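Local coordinates for protein S-adenosylmethionine:2-demethylmenaquinone methyltransferase (Geobacillus kaustophilus, PDB 2PCN) that is an RraA-like family protein, named as a methyltransferase, that assembles as a trimer, at residues G26-D38 with R135-D147. Residues are numbered along the deposited sequence; the frame is centred on the assembly and turned at random.
Sequences GKRMFSGPIATVD and RWEPGAYVYADAD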
loop_
_atom_site.group_PDB
_atom_site.type_symbol
_atom_site.label_atom_id
_atom_site.label_comp_id
_atom_site.label_asym_id
_atom_site.label_seq_id
_atom_site.Cartn_x
_atom_site.Cartn_y
_atom_site.Cartn_z
ATOM N N GLY A 26 -5.604 -15.233 -1.922
ATOM C CA GLY A 26 -5.354 -15.902 -0.657
ATOM C C GLY A 26 -3.944 -16.460 -0.594
ATOM O O GLY A 26 -3.416 -16.724 0.487
ATOM N N LYS A 27 -3.339 -16.657 -1.762
ATOM C CA LYS A 27 -1.976 -17.165 -1.848
ATOM C C LYS A 27 -1.042 -16.005 -2.164
ATOM O O LYS A 27 -1.251 -15.277 -3.133
ATOM C CB LYS A 27 -1.863 -18.232 -2.945
ATOM C CG LYS A 27 -2.547 -19.540 -2.598
ATOM C CD LYS A 27 -1.908 -20.163 -1.366
ATOM C CE LYS A 27 -2.727 -21.324 -0.840
ATOM N NZ LYS A 27 -2.109 -21.936 0.372
ATOM N N ARG A 28 -0.012 -15.838 -1.345
ATOM C CA ARG A 28 0.941 -14.759 -1.545
ATOM C C ARG A 28 2.117 -15.234 -2.385
ATOM O O ARG A 28 2.829 -14.435 -2.990
ATOM C CB ARG A 28 1.411 -14.242 -0.185
ATOM C CG ARG A 28 0.241 -13.819 0.696
ATOM C CD ARG A 28 0.670 -13.345 2.074
ATOM N NE ARG A 28 -0.490 -13.011 2.899
ATOM C CZ ARG A 28 -0.422 -12.552 4.145
ATOM N NH1 ARG A 28 0.756 -12.367 4.726
ATOM N NH2 ARG A 28 -1.535 -12.280 4.813
ATOM N N MET A 29 2.302 -16.548 -2.434
ATOM C CA MET A 29 3.383 -17.141 -3.208
ATOM C C MET A 29 2.807 -18.124 -4.224
ATOM O O MET A 29 2.005 -18.987 -3.873
ATOM C CB MET A 29 4.350 -17.869 -2.276
ATOM C CG MET A 29 5.479 -18.581 -2.984
ATOM S SD MET A 29 6.557 -19.437 -1.819
ATOM C CE MET A 29 7.642 -18.099 -1.322
ATOM N N PHE A 30 3.203 -17.980 -5.483
ATOM C CA PHE A 30 2.722 -18.874 -6.530
ATOM C C PHE A 30 3.653 -18.831 -7.732
ATOM O O PHE A 30 4.389 -17.861 -7.923
ATOM C CB PHE A 30 1.281 -18.509 -6.934
ATOM C CG PHE A 30 1.122 -17.107 -7.460
ATOM C CD1 PHE A 30 1.077 -16.864 -8.829
ATOM C CD2 PHE A 30 1.008 -16.032 -6.584
ATOM C CE1 PHE A 30 0.915 -15.567 -9.322
ATOM C CE2 PHE A 30 0.847 -14.733 -7.062
ATOM C CZ PHE A 30 0.801 -14.499 -8.438
ATOM N N SER A 31 3.638 -19.895 -8.529
ATOM C CA SER A 31 4.502 -19.969 -9.697
ATOM C C SER A 31 4.010 -21.034 -10.668
ATOM O O SER A 31 3.158 -21.854 -10.328
ATOM C CB SER A 31 5.933 -20.300 -9.264
ATOM O OG SER A 31 5.992 -21.593 -8.678
ATOM N N GLY A 32 4.558 -21.017 -11.879
ATOM C CA GLY A 32 4.157 -21.987 -12.879
ATOM C C GLY A 32 4.370 -21.477 -14.291
ATOM O O GLY A 32 4.790 -20.335 -14.484
ATOM N N PRO A 33 4.080 -22.306 -15.305
ATOM C CA PRO A 33 4.241 -21.934 -16.713
ATOM C C PRO A 33 3.324 -20.779 -17.085
ATOM O O PRO A 33 2.165 -20.735 -16.681
ATOM C CB PRO A 33 3.890 -23.224 -17.448
ATOM C CG PRO A 33 2.842 -23.818 -16.570
ATOM C CD PRO A 33 3.424 -23.619 -15.182
ATOM N N ILE A 34 3.861 -19.849 -17.863
ATOM C CA ILE A 34 3.137 -18.667 -18.301
ATOM C C ILE A 34 2.237 -18.875 -19.521
ATOM O O ILE A 34 2.610 -19.545 -20.479
ATOM C CB ILE A 34 4.131 -17.527 -18.650
ATOM C CG1 ILE A 34 4.800 -17.003 -17.382
ATOM C CG2 ILE A 34 3.420 -16.419 -19.402
ATOM C CD1 ILE A 34 5.857 -15.943 -17.657
ATOM N N ALA A 35 1.047 -18.290 -19.449
ATOM C CA ALA A 35 0.073 -18.286 -20.533
ATOM C C ALA A 35 -0.153 -16.781 -20.650
ATOM O O ALA A 35 -0.280 -16.104 -19.626
ATOM C CB ALA A 35 -1.210 -18.983 -20.114
ATOM N N THR A 36 -0.196 -16.250 -21.870
ATOM C CA THR A 36 -0.357 -14.808 -22.045
ATOM C C THR A 36 -1.641 -14.321 -22.696
ATOM O O THR A 36 -2.256 -15.011 -23.513
ATOM C CB THR A 36 0.805 -14.210 -22.873
ATOM O OG1 THR A 36 0.757 -14.739 -24.205
ATOM C CG2 THR A 36 2.151 -14.549 -22.247
ATOM N N VAL A 37 -2.024 -13.104 -22.327
ATOM C CA VAL A 37 -3.199 -12.442 -22.878
ATOM C C VAL A 37 -2.860 -10.959 -22.971
ATOM O O VAL A 37 -2.403 -10.357 -21.997
ATOM C CB VAL A 37 -4.445 -12.596 -21.977
ATOM C CG1 VAL A 37 -5.634 -11.904 -22.630
ATOM C CG2 VAL A 37 -4.754 -14.061 -21.747
ATOM N N ASP A 38 -3.080 -10.374 -24.143
ATOM C CA ASP A 38 -2.800 -8.961 -24.368
ATOM C C ASP A 38 -4.123 -8.277 -24.706
ATOM O O ASP A 38 -4.727 -8.554 -25.743
ATOM C CB ASP A 38 -1.799 -8.821 -25.518
ATOM C CG ASP A 38 -1.261 -7.411 -25.665
ATOM O OD1 ASP A 38 -0.885 -6.799 -24.644
ATOM O OD2 ASP A 38 -1.198 -6.923 -26.811
ATOM N N ARG A 135 10.017 -9.208 -20.638
ATOM C CA ARG A 135 9.452 -9.788 -21.852
ATOM C C ARG A 135 8.822 -11.096 -21.385
ATOM O O ARG A 135 9.528 -12.016 -20.969
ATOM C CB ARG A 135 10.560 -10.067 -22.873
ATOM C CG ARG A 135 10.084 -10.627 -24.206
ATOM C CD ARG A 135 11.270 -11.158 -25.011
ATOM N NE ARG A 135 10.889 -11.644 -26.335
ATOM C CZ ARG A 135 10.502 -10.860 -27.336
ATOM N NH1 ARG A 135 10.442 -9.547 -27.166
ATOM N NH2 ARG A 135 10.178 -11.389 -28.509
ATOM N N TRP A 136 7.494 -11.165 -21.434
ATOM C CA TRP A 136 6.757 -12.346 -20.993
ATOM C C TRP A 136 6.393 -13.240 -22.178
ATOM O O TRP A 136 5.522 -12.896 -22.974
ATOM C CB TRP A 136 5.476 -11.918 -20.266
ATOM C CG TRP A 136 5.685 -10.818 -19.261
ATOM C CD1 TRP A 136 5.921 -9.499 -19.525
ATOM C CD2 TRP A 136 5.680 -10.946 -17.834
ATOM N NE1 TRP A 136 6.060 -8.796 -18.352
ATOM C CE2 TRP A 136 5.917 -9.660 -17.298
ATOM C CE3 TRP A 136 5.496 -12.022 -16.956
ATOM C CZ2 TRP A 136 5.975 -9.420 -15.918
ATOM C CZ3 TRP A 136 5.554 -11.784 -15.583
ATOM C CH2 TRP A 136 5.791 -10.492 -15.080
ATOM N N GLU A 137 7.051 -14.392 -22.274
ATOM C CA GLU A 137 6.819 -15.327 -23.372
ATOM C C GLU A 137 6.017 -16.563 -22.982
ATOM O O GLU A 137 6.186 -17.107 -21.895
ATOM C CB GLU A 137 8.160 -15.786 -23.955
ATOM C CG GLU A 137 8.965 -14.698 -24.645
ATOM C CD GLU A 137 10.293 -15.214 -25.174
ATOM O OE1 GLU A 137 10.301 -16.292 -25.805
ATOM O OE2 GLU A 137 11.323 -14.539 -24.964
ATOM N N PRO A 138 5.127 -17.023 -23.874
ATOM C CA PRO A 138 4.329 -18.213 -23.573
ATOM C C PRO A 138 5.279 -19.385 -23.331
ATOM O O PRO A 138 6.272 -19.536 -24.040
ATOM C CB PRO A 138 3.503 -18.401 -24.843
ATOM C CG PRO A 138 3.313 -16.997 -25.326
ATOM C CD PRO A 138 4.693 -16.405 -25.139
ATOM N N GLY A 139 4.989 -20.202 -22.325
ATOM C CA GLY A 139 5.853 -21.335 -22.047
ATOM C C GLY A 139 6.947 -21.020 -21.045
ATOM O O GLY A 139 7.557 -21.931 -20.483
ATOM N N ALA A 140 7.212 -19.735 -20.830
ATOM C CA ALA A 140 8.225 -19.325 -19.865
ATOM C C ALA A 140 7.663 -19.620 -18.479
ATOM O O ALA A 140 6.483 -19.938 -18.346
ATOM C CB ALA A 140 8.528 -17.834 -20.010
ATOM N N TYR A 141 8.503 -19.522 -17.453
ATOM C CA TYR A 141 8.071 -19.791 -16.083
ATOM C C TYR A 141 8.151 -18.550 -15.208
ATOM O O TYR A 141 9.147 -17.829 -15.230
ATOM C CB TYR A 141 8.928 -20.903 -15.472
ATOM C CG TYR A 141 8.403 -22.299 -15.724
ATOM C CD1 TYR A 141 7.516 -22.900 -14.832
ATOM C CD2 TYR A 141 8.774 -23.010 -16.865
ATOM C CE1 TYR A 141 7.009 -24.177 -15.067
ATOM C CE2 TYR A 141 8.272 -24.289 -17.111
ATOM C CZ TYR A 141 7.392 -24.866 -16.208
ATOM O OH TYR A 141 6.896 -26.129 -16.445
ATOM N N VAL A 142 7.102 -18.306 -14.428
ATOM C CA VAL A 142 7.084 -17.148 -13.548
ATOM C C VAL A 142 6.975 -17.566 -12.084
ATOM O O VAL A 142 6.250 -18.500 -11.740
ATOM C CB VAL A 142 5.917 -16.192 -13.910
ATOM C CG1 VAL A 142 4.581 -16.903 -13.749
ATOM C CG2 VAL A 142 5.978 -14.943 -13.043
ATOM N N TYR A 143 7.715 -16.874 -11.230
ATOM C CA TYR A 143 7.716 -17.150 -9.800
ATOM C C TYR A 143 7.360 -15.846 -9.103
ATOM O O TYR A 143 7.967 -14.808 -9.368
ATOM C CB TYR A 143 9.104 -17.612 -9.355
ATOM C CG TYR A 143 9.594 -18.842 -10.085
ATOM C CD1 TYR A 143 9.263 -20.121 -9.641
ATOM C CD2 TYR A 143 10.360 -18.725 -11.243
ATOM C CE1 TYR A 143 9.685 -21.257 -10.334
ATOM C CE2 TYR A 143 10.787 -19.851 -11.943
ATOM C CZ TYR A 143 10.447 -21.113 -11.484
ATOM O OH TYR A 143 10.875 -22.226 -12.175
ATOM N N ALA A 144 6.369 -15.895 -8.226
ATOM C CA ALA A 144 5.955 -14.696 -7.520
ATOM C C ALA A 144 5.785 -14.916 -6.027
ATOM O O ALA A 144 5.426 -16.006 -5.578
ATOM C CB ALA A 144 4.654 -14.169 -8.116
ATOM N N ASP A 145 6.061 -13.870 -5.261
ATOM C CA ASP A 145 5.884 -13.921 -3.820
ATOM C C ASP A 145 5.868 -12.509 -3.257
ATOM O O ASP A 145 5.820 -11.535 -4.011
ATOM C CB ASP A 145 6.958 -14.794 -3.139
ATOM C CG ASP A 145 8.344 -14.184 -3.178
ATOM O OD1 ASP A 145 8.498 -13.041 -3.653
ATOM O OD2 ASP A 145 9.286 -14.863 -2.715
ATOM N N ALA A 146 5.893 -12.403 -1.935
ATOM C CA ALA A 146 5.850 -11.111 -1.260
ATOM C C ALA A 146 6.970 -10.138 -1.629
ATOM O O ALA A 146 6.811 -8.927 -1.465
ATOM C CB ALA A 146 5.831 -11.327 0.255
ATOM N N ASP A 147 8.094 -10.650 -2.121
ATOM C CA ASP A 147 9.215 -9.779 -2.476
ATOM C C ASP A 147 9.230 -9.296 -3.923
ATOM O O ASP A 147 9.814 -8.256 -4.225
ATOM C CB ASP A 147 10.544 -10.468 -2.164
ATOM C CG ASP A 147 10.730 -10.713 -0.683
ATOM O OD1 ASP A 147 10.336 -9.835 0.112
ATOM O OD2 ASP A 147 11.278 -11.772 -0.314
#
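I34 lies against the turn and strand that run from W136 to V142, and more of its surface is buried here than of any other residue. Its CG1 sits anti to the carbonyl carbon (chi1 -69°), which brings that branch against V142, I34 CG1 lying 3.6 Å from V142 CG1 with the two side chains crossing at about a right angle. The terminal I34 CD1 reaches the edge of the W136 indole, 4.0 Å from W136 CE3, and also touches the methyl of A140. Two backbone bonds fix this residue: I34 N donates to A140 O at 2.7 Å, and I34 O receives G139 N at 3.1 Å in a nearly straight bond. That second donor belongs to the type II turn E137-A140, where G139 has positive phi.

A144 takes the other end of the pairing. Its CB rests over one face of the F30 ring, 4.0 Å from the ring centroid, in a CH-pi contact. F30 and A144 form a hydrogen-bonded antiparallel pair, with A144 N to F30 O at 2.8 Å. G32 and V142 bond in the same reciprocal way, placing the V142 side chain on the same face of the sheet as F30 and A144. On the opposite face of the sheet from F30, V142 and A144, P33 CB packs over a face of the Y141 ring, and S31 CB comes within 3.4 Å of Y143 CD1.

Strand 58-62 runs parallel to 30-38, and strand 148-152 pairs with the far edge of 141-145; V58 and V149 both touch V142. The arrangement is an antiparallel strand pair, continued at one end by the bond from the type II turn to I34 O, within the mixed sheet, consistent with the RraA-like family fold.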